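Local coordinates for benzoylformate decarboxylase (PDB 4Q9D), which belongs to the thiamine pyrophosphate enzyme family, assembles from four chains, and binds a magnesium ion in its C-terminal cofactor-binding domain, at residues R343-D348 / W388-H393; S365-D370 / E512-L517. All blocks are in the same frame, centred on the assembly; numbering follows the deposited sequence.

Overall arrangement
From the N terminus the chain builds one parallel alpha/beta sheet, then the central one, and leaves helix 318-328 in a long linker carrying residues 343-348. Helix 357-367 follows, and its end supplies residues 365-370 before strand 373-377 opens the third sheet. Contact 1 closes a loop of about 40 residues when helix 382-388 ends beside the linker. Contact 2 closes a longer one, bringing 512-517 of helix 506-518 back to 365-370. The two closures cross, their segments alternating. The centres of the contacts lie about 15 Å apart, and W388 and L389 touch S365. Contact 1 ties the linker to the end of helix 382-388, contact 2 the ends of helices 357-367 and 506-518.

Contact 1 of 2, residues R343-D348 / W388-H393; sequences RQRHSD and WLPTTH
R345 and W388 form a CH-pi contact on the surface, where the loop between helices 318-328 and 357-367 passes the end of helix 382-388 of the alpha/beta fold. CG stands anti to the carbonyl carbon of R345 (chi1 -60°), and the chain continues extended to NE, with CG toward the rim and CD over one face of the indole. R345 CD sits 4.1 Å from the centroid of the six-membered ring of W388, 26° off the ring normal. The guanidinium is turned 45° from the indole plane, so it is not a parallel stack; R345 NE comes within 3.6 Å of W388 CE3. Arginine suits this exposed place because its aliphatic stem packs while its charge stays near solvent.

P390 touches both arginines: its CD meets R345 NH2 near the guanidinium plane, and its CB lies 4.0 Å from R343 NH2, approaching obliquely. R343 NH2 donates to E244 O and NE to F386 O, and the guanidinium makes a cation-pi contact with F386. N358 braces the indole, its OD1 accepting from W388 NE1 and its ND2 donating to H346 O. That same H346 O lies in the indole plane, 3.7 Å from W388 CZ2.

Contact 2 of 2, residues S365-D370 / E512-L517; sequences SNVKPD and ELKTAL
V367, at the C-terminal end of helix 357-367, comes alongside helix 506-518, its CA 7.0 Å from K514 CA, and the chain then leaves in an extended course that brings P369 level with L517, the two CA atoms 8.7 Å apart. At the centre is the branched V367 side chain. Its torsion (chi1 -50°) puts CG1 anti to the carbonyl carbon, while V367 CG2 sits between backbone N and carbonyl carbon and reaches L513 CD1 at 3.6 Å. The two side chains cross at about a right angle. L513 is buried and also packs on V363, L364 and, in strand 523-528, L525.

One turn further along, L517 CD1 rests 3.5 Å from the V367 carbonyl O, and L517 CD2 meets P369 CD at 3.9 Å, tip to tip. L517 thus uses both branches of its fork, and P369 offers a compact apolar ring just past the helix end. K514 CE lies 4.3 Å from V367 CG1, but its NZ forms a salt bridge with E510. The contact pairs helix 357-367, leading into strand 373-377, with helix 506-518, leading into strand 523-528, in the parallel alpha/beta fold of the C-terminal thiamine pyrophosphate-binding domain.

Contact 1 of 2, residues R343-D348 / W388-H393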
ATOM      1  N   ARG B 343      33.302   6.689  35.122  1.00 31.41           N
ATOM      2  CA  ARG B 343      32.073   7.455  35.268  1.00 40.59           C
ATOM      3  C   ARG B 343      32.305   8.671  36.161  1.00 50.88           C
ATOM      4  O   ARG B 343      32.824   8.563  37.282  1.00 51.83           O
ATOM      5  CB  ARG B 343      30.964   6.585  35.862  1.00 39.37           C
ATOM      6  CG  ARG B 343      30.474   5.516  34.922  1.00 35.62           C
ATOM      7  CD  ARG B 343      29.686   4.435  35.652  1.00 43.15           C
ATOM      8  NE  ARG B 343      29.158   3.437  34.715  1.00 40.61           N
ATOM      9  CZ  ARG B 343      29.857   2.400  34.258  1.00 50.82           C
ATOM     10  NH1 ARG B 343      31.111   2.220  34.657  1.00 42.69           N
ATOM     11  NH2 ARG B 343      29.304   1.535  33.410  1.00 31.73           N
ATOM     12  N   GLN B 344      31.920   9.832  35.661  1.00 52.61           N
ATOM     13  CA  GLN B 344      32.022  11.033  36.454  1.00 60.09           C
ATOM     14  C   GLN B 344      30.950  11.005  37.533  1.00 45.36           C
ATOM     15  O   GLN B 344      29.897  11.614  37.377  1.00 57.38           O
ATOM     16  CB  GLN B 344      31.885  12.260  35.554  1.00 60.63           C
ATOM     17  CG  GLN B 344      32.986  12.347  34.490  1.00 83.29           C
ATOM     18  CD  GLN B 344      34.391  12.450  35.094  1.00 95.79           C
ATOM     19  OE1 GLN B 344      34.665  13.348  35.893  1.00106.33           O
ATOM     20  NE2 GLN B 344      35.283  11.526  34.715  1.00 76.59           N
ATOM     21  N   ARG B 345      31.205  10.266  38.615  1.00 43.65           N
ATOM     22  CA  ARG B 345      30.270  10.234  39.739  1.00 38.85           C
ATOM     23  C   ARG B 345      30.617  11.338  40.738  1.00 49.47           C
ATOM     24  O   ARG B 345      31.784  11.554  41.079  1.00 42.10           O
ATOM     25  CB  ARG B 345      30.296   8.898  40.489  1.00 37.25           C
ATOM     26  CG  ARG B 345      29.937   7.676  39.696  1.00 50.38           C
ATOM     27  CD  ARG B 345      29.948   6.419  40.557  1.00 44.05           C
ATOM     28  NE  ARG B 345      29.001   5.422  40.039  1.00 60.27           N
ATOM     29  CZ  ARG B 345      29.309   4.191  39.612  1.00 75.62           C
ATOM     30  NH1 ARG B 345      30.568   3.750  39.650  1.00 72.13           N
ATOM     31  NH2 ARG B 345      28.339   3.389  39.148  1.00 47.85           N
ATOM     32  N   HIS B 346      29.591  12.031  41.203  1.00 38.39           N
ATOM     33  CA  HIS B 346      29.685  12.855  42.387  1.00 34.08           C
ATOM     34  C   HIS B 346      28.299  12.810  43.023  1.00 36.28           C
ATOM     35  O   HIS B 346      27.290  12.732  42.324  1.00 35.96           O
ATOM     36  CB  HIS B 346      30.091  14.282  42.024  1.00 40.18           C
ATOM     37  CG  HIS B 346      28.970  15.102  41.465  1.00 55.69           C
ATOM     38  ND1 HIS B 346      28.142  15.870  42.258  1.00 60.41           N
ATOM     39  CD2 HIS B 346      28.530  15.263  40.193  1.00 60.88           C
ATOM     40  CE1 HIS B 346      27.247  16.480  41.498  1.00 64.02           C
ATOM     41  NE2 HIS B 346      27.461  16.128  40.242  1.00 74.25           N
ATOM     42  N   SER B 347      28.248  12.848  44.347  1.00 29.09           N
ATOM     43  CA  SER B 347      27.005  12.614  45.058  1.00 33.09           C
ATOM     44  C   SER B 347      26.229  13.880  45.393  1.00 40.98           C
ATOM     45  O   SER B 347      26.812  14.866  45.834  1.00 38.34           O
ATOM     46  CB  SER B 347      27.285  11.862  46.350  1.00 28.69           C
ATOM     47  OG  SER B 347      26.091  11.790  47.081  1.00 33.43           O
ATOM     48  N   ASP B 348      24.913  13.850  45.186  1.00 34.53           N
ATOM     49  CA  ASP B 348      24.034  14.931  45.645  1.00 32.14           C
ATOM     50  C   ASP B 348      23.129  14.442  46.773  1.00 34.69           C
ATOM     51  O   ASP B 348      22.060  14.994  47.009  1.00 39.53           O
ATOM     52  CB  ASP B 348      23.171  15.446  44.503  1.00 39.18           C
ATOM     53  CG  ASP B 348      23.954  16.259  43.504  1.00 42.15           C
ATOM     54  OD1 ASP B 348      24.858  17.001  43.940  1.00 42.92           O
ATOM     55  OD2 ASP B 348      23.660  16.162  42.286  1.00 42.01           O
ATOM     56  N   TRP B 388      24.918   5.719  37.375  1.00 26.62           N
ATOM     57  CA  TRP B 388      24.571   5.044  38.623  1.00 27.90           C
ATOM     58  C   TRP B 388      23.962   3.646  38.501  1.00 29.95           C
ATOM     59  O   TRP B 388      23.970   2.895  39.474  1.00 30.24           O
ATOM     60  CB  TRP B 388      23.622   5.929  39.433  1.00 26.25           C
ATOM     61  CG  TRP B 388      24.290   7.194  39.941  1.00 31.64           C
ATOM     62  CD1 TRP B 388      24.062   8.480  39.521  1.00 30.59           C
ATOM     63  CD2 TRP B 388      25.287   7.277  40.971  1.00 30.14           C
ATOM     64  NE1 TRP B 388      24.865   9.360  40.234  1.00 31.31           N
ATOM     65  CE2 TRP B 388      25.625   8.642  41.127  1.00 31.90           C
ATOM     66  CE3 TRP B 388      25.936   6.325  41.775  1.00 34.71           C
ATOM     67  CZ2 TRP B 388      26.579   9.082  42.057  1.00 32.24           C
ATOM     68  CZ3 TRP B 388      26.885   6.764  42.701  1.00 38.49           C
ATOM     69  CH2 TRP B 388      27.192   8.133  42.829  1.00 30.90           C
ATOM     70  N   LEU B 389      23.403   3.286  37.344  1.00 27.28           N
ATOM     71  CA  LEU B 389      22.745   1.976  37.260  1.00 28.36           C
ATOM     72  C   LEU B 389      23.285   1.137  36.120  1.00 33.30           C
ATOM     73  O   LEU B 389      22.552   0.844  35.161  1.00 30.29           O
ATOM     74  CB  LEU B 389      21.228   2.120  37.102  1.00 26.11           C
ATOM     75  CG  LEU B 389      20.443   2.922  38.132  1.00 31.67           C
ATOM     76  CD1 LEU B 389      18.932   2.850  37.794  1.00 30.56           C
ATOM     77  CD2 LEU B 389      20.683   2.390  39.540  1.00 26.00           C
ATOM     78  N   PRO B 390      24.563   0.730  36.218  1.00 30.79           N
ATOM     79  CA  PRO B 390      25.103  -0.102  35.135  1.00 26.39           C
ATOM     80  C   PRO B 390      24.340  -1.414  35.063  1.00 37.76           C
ATOM     81  O   PRO B 390      23.912  -1.961  36.089  1.00 26.95           O
ATOM     82  CB  PRO B 390      26.553  -0.371  35.560  1.00 28.76           C
ATOM     83  CG  PRO B 390      26.574  -0.117  37.082  1.00 30.84           C
ATOM     84  CD  PRO B 390      25.553   0.985  37.288  1.00 33.51           C
ATOM     85  N   THR B 391      24.164  -1.910  33.844  1.00 27.70           N
ATOM     86  CA  THR B 391      23.509  -3.195  33.657  1.00 21.79           C
ATOM     87  C   THR B 391      24.563  -4.286  33.753  1.00 21.35           C
ATOM     88  O   THR B 391      25.541  -4.276  32.994  1.00 29.08           O
ATOM     89  CB  THR B 391      22.877  -3.257  32.266  1.00 29.30           C
ATOM     90  OG1 THR B 391      21.951  -2.178  32.145  1.00 25.35           O
ATOM     91  CG2 THR B 391      22.158  -4.584  32.046  1.00 21.75           C
ATOM     92  N   THR B 392      24.349  -5.241  34.658  1.00 25.69           N
ATOM     93  CA  THR B 392      25.365  -6.250  34.921  1.00 25.12           C
ATOM     94  C   THR B 392      24.814  -7.662  34.723  1.00 26.99           C
ATOM     95  O   THR B 392      25.539  -8.612  34.873  1.00 33.24           O
ATOM     96  CB  THR B 392      25.934  -6.099  36.366  1.00 34.50           C
ATOM     97  OG1 THR B 392      24.863  -6.183  37.302  1.00 33.68           O
ATOM     98  CG2 THR B 392      26.609  -4.737  36.535  1.00 32.16           C
ATOM     99  N   HIS B 393      23.529  -7.791  34.378  1.00 25.45           N
ATOM    100  CA  HIS B 393      22.948  -9.098  34.082  1.00 27.18           C
ATOM    101  C   HIS B 393      22.249  -9.109  32.716  1.00 26.54           C
ATOM    102  O   HIS B 393      21.760  -8.072  32.247  1.00 24.49           O
ATOM    103  CB  HIS B 393      21.948  -9.492  35.171  1.00 31.09           C
ATOM    104  CG  HIS B 393      22.563  -9.709  36.520  1.00 35.42           C
ATOM    105  ND1 HIS B 393      23.229  -8.714  37.207  1.00 46.91           N
ATOM    106  CD2 HIS B 393      22.599 -10.801  37.316  1.00 52.03           C
ATOM    107  CE1 HIS B 393      23.655  -9.189  38.362  1.00 46.92           C
ATOM    108  NE2 HIS B 393      23.285 -10.453  38.455  1.00 55.05           N
TER

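Contact 2 of 2, residues S365-D370 / E512-L517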
ATOM      1  N   SER B 365      20.450   3.373  43.021  1.00 25.64           N
ATOM      2  CA  SER B 365      21.545   2.394  43.000  1.00 30.93           C
ATOM      3  C   SER B 365      21.851   1.855  44.398  1.00 28.94           C
ATOM      4  O   SER B 365      22.246   0.694  44.555  1.00 33.29           O
ATOM      5  CB  SER B 365      22.812   2.980  42.387  1.00 27.24           C
ATOM      6  OG  SER B 365      23.331   3.980  43.233  1.00 39.72           O
ATOM      7  N   ASN B 366      21.649   2.672  45.423  1.00 28.52           N
ATOM      8  CA  ASN B 366      21.858   2.162  46.791  1.00 32.53           C
ATOM      9  C   ASN B 366      20.860   1.095  47.202  1.00 35.68           C
ATOM     10  O   ASN B 366      21.186   0.223  48.013  1.00 34.99           O
ATOM     11  CB  ASN B 366      21.807   3.297  47.813  1.00 32.27           C
ATOM     12  CG  ASN B 366      22.946   4.273  47.651  1.00 35.61           C
ATOM     13  OD1 ASN B 366      24.009   3.927  47.135  1.00 37.09           O
ATOM     14  ND2 ASN B 366      22.721   5.511  48.068  1.00 33.27           N
ATOM     15  N   VAL B 367      19.630   1.174  46.682  1.00 35.27           N
ATOM     16  CA  VAL B 367      18.590   0.218  47.119  1.00 33.58           C
ATOM     17  C   VAL B 367      18.167  -0.825  46.069  1.00 34.07           C
ATOM     18  O   VAL B 367      17.517  -1.814  46.396  1.00 31.89           O
ATOM     19  CB  VAL B 367      17.331   0.935  47.673  1.00 37.55           C
ATOM     20  CG1 VAL B 367      17.729   1.975  48.717  1.00 43.59           C
ATOM     21  CG2 VAL B 367      16.594   1.617  46.565  1.00 39.35           C
ATOM     22  N   LYS B 368      18.504  -0.602  44.805  1.00 32.35           N
ATOM     23  CA  LYS B 368      18.096  -1.552  43.773  1.00 35.14           C
ATOM     24  C   LYS B 368      18.623  -2.972  44.015  1.00 23.18           C
ATOM     25  O   LYS B 368      19.833  -3.187  44.153  1.00 29.48           O
ATOM     26  CB  LYS B 368      18.529  -1.055  42.384  1.00 32.60           C
ATOM     27  CG  LYS B 368      18.232  -2.043  41.294  1.00 30.23           C
ATOM     28  CD  LYS B 368      18.557  -1.453  39.939  1.00 38.16           C
ATOM     29  CE  LYS B 368      20.048  -1.464  39.700  1.00 38.08           C
ATOM     30  NZ  LYS B 368      20.477  -2.866  39.463  1.00 39.22           N
ATOM     31  N   PRO B 369      17.721  -3.964  44.071  1.00 28.90           N
ATOM     32  CA  PRO B 369      18.226  -5.338  44.167  1.00 22.90           C
ATOM     33  C   PRO B 369      19.114  -5.638  42.964  1.00 34.98           C
ATOM     34  O   PRO B 369      18.895  -5.143  41.848  1.00 30.95           O
ATOM     35  CB  PRO B 369      16.951  -6.195  44.123  1.00 25.87           C
ATOM     36  CG  PRO B 369      15.894  -5.311  44.588  1.00 29.08           C
ATOM     37  CD  PRO B 369      16.258  -3.915  44.110  1.00 25.37           C
ATOM     38  N   ASP B 370      20.127  -6.459  43.202  1.00 28.84           N
ATOM     39  CA  ASP B 370      21.102  -6.788  42.191  1.00 34.23           C
ATOM     40  C   ASP B 370      20.471  -7.466  40.942  1.00 32.93           C
ATOM     41  O   ASP B 370      20.925  -7.247  39.823  1.00 27.22           O
ATOM     42  CB  ASP B 370      22.221  -7.630  42.829  1.00 37.88           C
ATOM     43  CG  ASP B 370      23.344  -7.953  41.851  1.00 52.73           C
ATOM     44  OD1 ASP B 370      23.505  -9.152  41.513  1.00 49.47           O
ATOM     45  OD2 ASP B 370      24.058  -7.009  41.415  1.00 61.29           O
ATOM     46  N   GLU B 512      10.830   5.043  51.009  1.00 31.86           N
ATOM     47  CA  GLU B 512       9.659   4.614  50.222  1.00 26.52           C
ATOM     48  C   GLU B 512      10.054   3.514  49.229  1.00 27.35           C
ATOM     49  O   GLU B 512       9.265   2.604  48.947  1.00 30.35           O
ATOM     50  CB  GLU B 512       9.043   5.815  49.506  1.00 25.78           C
ATOM     51  CG  GLU B 512       8.409   6.822  50.464  1.00 26.63           C
ATOM     52  CD  GLU B 512       7.161   6.272  51.162  1.00 38.56           C
ATOM     53  OE1 GLU B 512       6.676   5.186  50.782  1.00 33.52           O
ATOM     54  OE2 GLU B 512       6.651   6.948  52.079  1.00 46.17           O
ATOM     55  N   LEU B 513      11.285   3.601  48.718  1.00 26.15           N
ATOM     56  CA  LEU B 513      11.830   2.587  47.825  1.00 25.15           C
ATOM     57  C   LEU B 513      11.915   1.238  48.520  1.00 36.76           C
ATOM     58  O   LEU B 513      11.490   0.211  47.963  1.00 29.63           O
ATOM     59  CB  LEU B 513      13.205   3.018  47.268  1.00 29.26           C
ATOM     60  CG  LEU B 513      13.174   3.864  45.980  1.00 32.47           C
ATOM     61  CD1 LEU B 513      14.581   4.414  45.589  1.00 25.91           C
ATOM     62  CD2 LEU B 513      12.546   3.039  44.828  1.00 27.40           C
ATOM     63  N   LYS B 514      12.442   1.239  49.747  1.00 27.44           N
ATOM     64  CA  LYS B 514      12.528   0.008  50.524  1.00 31.15           C
ATOM     65  C   LYS B 514      11.152  -0.552  50.824  1.00 30.15           C
ATOM     66  O   LYS B 514      10.937  -1.752  50.756  1.00 34.60           O
ATOM     67  CB  LYS B 514      13.271   0.232  51.837  1.00 32.16           C
ATOM     68  CG  LYS B 514      14.768   0.537  51.665  1.00 35.67           C
ATOM     69  CD  LYS B 514      15.438   0.848  53.036  1.00 36.18           C
ATOM     70  CE  LYS B 514      16.936   1.153  52.856  1.00 46.62           C
ATOM     71  NZ  LYS B 514      17.555   1.812  54.056  1.00 56.37           N
ATOM     72  N   THR B 515      10.220   0.312  51.188  1.00 28.73           N
ATOM     73  CA  THR B 515       8.856  -0.147  51.408  1.00 33.18           C
ATOM     74  C   THR B 515       8.251  -0.719  50.111  1.00 36.79           C
ATOM     75  O   THR B 515       7.571  -1.750  50.139  1.00 38.68           O
ATOM     76  CB  THR B 515       7.998   1.004  51.930  1.00 34.60           C
ATOM     77  OG1 THR B 515       8.518   1.417  53.191  1.00 39.75           O
ATOM     78  CG2 THR B 515       6.537   0.596  52.102  1.00 31.85           C
ATOM     79  N   ALA B 516       8.507  -0.065  48.973  1.00 30.97           N
ATOM     80  CA  ALA B 516       7.919  -0.523  47.703  1.00 30.34           C
ATOM     81  C   ALA B 516       8.439  -1.903  47.320  1.00 37.36           C
ATOM     82  O   ALA B 516       7.697  -2.744  46.784  1.00 32.82           O
ATOM     83  CB  ALA B 516       8.195   0.482  46.583  1.00 27.30           C
ATOM     84  N   LEU B 517       9.718  -2.131  47.598  1.00 27.20           N
ATOM     85  CA  LEU B 517      10.372  -3.387  47.247  1.00 32.75           C
ATOM     86  C   LEU B 517       9.807  -4.566  48.020  1.00 33.36           C
ATOM     87  O   LEU B 517       9.929  -5.706  47.587  1.00 36.76           O
ATOM     88  CB  LEU B 517      11.881  -3.284  47.493  1.00 37.41           C
ATOM     89  CG  LEU B 517      12.619  -2.431  46.464  1.00 33.25           C
ATOM     90  CD1 LEU B 517      14.074  -2.163  46.904  1.00 31.27           C
ATOM     91  CD2 LEU B 517      12.568  -3.103  45.088  1.00 33.20           C
TER